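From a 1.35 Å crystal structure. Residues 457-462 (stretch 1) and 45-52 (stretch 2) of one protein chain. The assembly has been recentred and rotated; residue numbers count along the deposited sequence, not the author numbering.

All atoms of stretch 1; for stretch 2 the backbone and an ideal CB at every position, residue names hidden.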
# COMPACT_ATOMS: atom_id res chain seq x y z
N GLY A 457 0.99 -7.08 20.29
CA GLY A 457 0.04 -6.52 19.34
C GLY A 457 0.03 -5.01 19.24
O GLY A 457 -0.91 -4.43 18.65
N ALA A 458 1.04 -4.32 19.75
CA ALA A 458 1.10 -2.87 19.63
C ALA A 458 1.33 -2.35 18.22
O ALA A 458 1.31 -1.15 18.01
CB ALA A 458 2.17 -2.26 20.59
N TRP A 459 1.56 -3.24 17.26
CA TRP A 459 1.64 -2.84 15.84
C TRP A 459 0.25 -2.74 15.19
O TRP A 459 0.14 -2.22 14.08
CB TRP A 459 2.54 -3.80 15.06
CG TRP A 459 2.06 -5.19 15.05
CD1 TRP A 459 2.40 -6.16 15.90
CD2 TRP A 459 1.13 -5.81 14.11
NE1 TRP A 459 1.76 -7.33 15.60
CE2 TRP A 459 0.98 -7.14 14.48
CE3 TRP A 459 0.43 -5.35 12.99
CZ2 TRP A 459 0.16 -8.05 13.77
CZ3 TRP A 459 -0.33 -6.23 12.29
CH2 TRP A 459 -0.49 -7.54 12.70
N THR A 460 -0.80 -3.24 15.85
CA THR A 460 -2.15 -3.20 15.28
C THR A 460 -2.83 -1.87 15.59
O THR A 460 -2.40 -1.15 16.49
CB THR A 460 -3.05 -4.30 15.83
OG1 THR A 460 -3.26 -4.08 17.25
CG2 THR A 460 -2.44 -5.69 15.54
N TRP A 461 -3.87 -1.54 14.82
CA TRP A 461 -4.84 -0.52 15.17
C TRP A 461 -5.82 -1.03 16.22
O TRP A 461 -6.17 -2.18 16.20
CB TRP A 461 -5.63 -0.09 13.91
CG TRP A 461 -4.87 0.80 13.01
CD1 TRP A 461 -3.82 0.46 12.22
CD2 TRP A 461 -5.03 2.23 12.86
NE1 TRP A 461 -3.36 1.56 11.55
CE2 TRP A 461 -4.08 2.66 11.93
CE3 TRP A 461 -5.94 3.17 13.39
CZ2 TRP A 461 -3.95 3.99 11.56
CZ3 TRP A 461 -5.82 4.47 13.03
CH2 TRP A 461 -4.83 4.88 12.13
N PRO A 462 -6.29 -0.13 17.10
CA PRO A 462 -7.44 -0.49 17.90
C PRO A 462 -8.61 -0.86 17.01
O PRO A 462 -8.74 -0.29 15.93
CB PRO A 462 -7.76 0.80 18.68
CG PRO A 462 -6.47 1.61 18.64
CD PRO A 462 -5.86 1.25 17.33
N UNK A 45 -2.68 6.39 4.17
CA UNK A 45 -1.57 7.25 4.51
C UNK A 45 -1.36 7.31 6.02
O UNK A 45 -0.20 7.34 6.48
CB UNK A 45 -1.80 8.65 3.95
N UNK A 46 -2.42 7.29 6.83
CA UNK A 46 -2.22 7.30 8.28
C UNK A 46 -1.50 6.03 8.68
O UNK A 46 -0.58 6.08 9.51
CB UNK A 46 -3.55 7.43 9.03
N UNK A 47 -1.97 4.90 8.17
CA UNK A 47 -1.48 3.61 8.61
C UNK A 47 -0.15 3.18 8.01
O UNK A 47 0.60 2.40 8.63
CB UNK A 47 -2.53 2.55 8.29
N UNK A 48 0.16 3.66 6.82
CA UNK A 48 1.35 3.24 6.09
C UNK A 48 2.45 4.27 5.99
O UNK A 48 3.63 3.90 5.99
CB UNK A 48 0.95 2.82 4.67
N UNK A 49 2.12 5.55 5.86
CA UNK A 49 3.16 6.59 5.79
C UNK A 49 3.49 7.18 7.16
O UNK A 49 4.65 7.40 7.48
CB UNK A 49 2.72 7.71 4.85
N UNK A 50 2.49 7.51 7.95
CA UNK A 50 2.65 8.41 9.11
C UNK A 50 3.01 7.69 10.40
O UNK A 50 3.72 8.24 11.26
CB UNK A 50 1.36 9.20 9.33
N UNK A 51 2.54 6.48 10.58
CA UNK A 51 2.68 5.78 11.84
C UNK A 51 4.13 5.41 12.07
O UNK A 51 4.80 4.83 11.21
CB UNK A 51 1.79 4.53 11.87
N UNK A 52 4.66 5.79 13.25
CA UNK A 52 6.07 5.60 13.61
C UNK A 52 7.04 6.32 12.69
O UNK A 52 8.22 5.98 12.67
CB UNK A 52 6.40 4.11 13.61

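Position 45 lies on a helix, and its ideal CB finds nothing of stretch 1 within 5.5 Å, so the visible atoms hardly limit the choice. The deposited residue is T45, which bonds through OG1 to the side chain at position 49, a bond that spans about one turn of the helix.

At position 46 the CA-to-CB bond points toward stretch 1, and the ideal CB lies 4.2 Å from W461 CH2, at the rim of the indole. An apolar or aromatic side chain would suit such a neighbour, provided it turned aside from the ring. Y46 does so: its CB keeps the apolar contact with W461 CH2 at 4.2 Å, near the plane of the indole, while chi1 in the m well leads the phenol away.

Position 47 is tighter. Its ideal CB, also directed toward stretch 1, is 3.5 Å from W461 NE1, which favours a small residue such as alanine, serine or cysteine. The residue is S47; its OG bonds to a residue just outside the stretch. Its backbone also takes part, since a water donates to S47 O (2.9 Å) and accepts from W461 NE1 (2.8 Å).

Position 48 points away, and its helical backbone angles do not demand glycine; many residues would be compatible with what is visible. It is G48. Positions 49 and 50 are likewise out of reach and tolerant. They hold D49 and M50, a selenomethionine; T45 OG1 donates to D49 OD2 at 2.7 Å. D49 N and M50 N reach T45 O at 3.0 and 3.1 Å, as the helix widens into a pi-type turn.

Position 51 leaves helical phi/psi. Its CB points toward stretch 1 but has nothing within 5.5 Å, so only a long side chain could cross the gap. Ahead lie the carbonyl oxygens of A458, W459 and T460 and the face of the W461 indole, a setting for a cationic donor: lysine or arginine. R51 crosses with chi1 to chi3 all t. Its NH2 donates to T460 O at 2.9 Å and stands 3.1 Å from A458 O. The guanidinium also makes a cation-pi contact, CZ lying 4.8 Å from the centroid of the five-membered ring of W461, over its face. NH1 donates to the same water at 3.1 Å, joining arginine, indole and S47 O in one small network.

Position 52, with phi and psi of 61° and 16°, is left-handed, a conformation easiest for glycine, asparagine or aspartate. C52 adopts it nonetheless.

Stretch 2, residues 45-52: TYSGDMRC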
# COMPACT_ATOMS: atom_id res chain seq x y z
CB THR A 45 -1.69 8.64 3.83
OG1 THR A 45 -0.43 9.31 3.92
CG2 THR A 45 -2.70 9.53 4.49
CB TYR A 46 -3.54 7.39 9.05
CG TYR A 46 -4.17 8.74 9.22
CD1 TYR A 46 -4.09 9.72 8.27
CD2 TYR A 46 -4.89 8.99 10.37
CE1 TYR A 46 -4.75 10.93 8.45
CE2 TYR A 46 -5.51 10.17 10.59
CZ TYR A 46 -5.44 11.14 9.62
OH TYR A 46 -6.15 12.33 9.85
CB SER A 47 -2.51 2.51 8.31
OG SER A 47 -2.62 2.23 6.91
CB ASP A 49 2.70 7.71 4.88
CG ASP A 49 2.49 7.26 3.49
OD1 ASP A 49 3.43 6.70 2.91
OD2 ASP A 49 1.38 7.52 2.95
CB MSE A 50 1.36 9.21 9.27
CG MSE A 50 1.07 10.18 8.09
SE MSE A 50 -0.60 11.04 8.31
CE MSE A 50 -0.13 12.31 9.68
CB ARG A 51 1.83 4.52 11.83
CG ARG A 51 1.73 3.89 13.19
CD ARG A 51 0.72 2.77 13.19
NE ARG A 51 0.63 2.11 14.49
CZ ARG A 51 -0.16 1.09 14.74
NH1 ARG A 51 -0.90 0.57 13.78
NH2 ARG A 51 -0.18 0.55 15.92
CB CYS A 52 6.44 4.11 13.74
SG CYS A 52 5.48 3.24 15.00
O HOH W 1 -0.75 0.89 10.70
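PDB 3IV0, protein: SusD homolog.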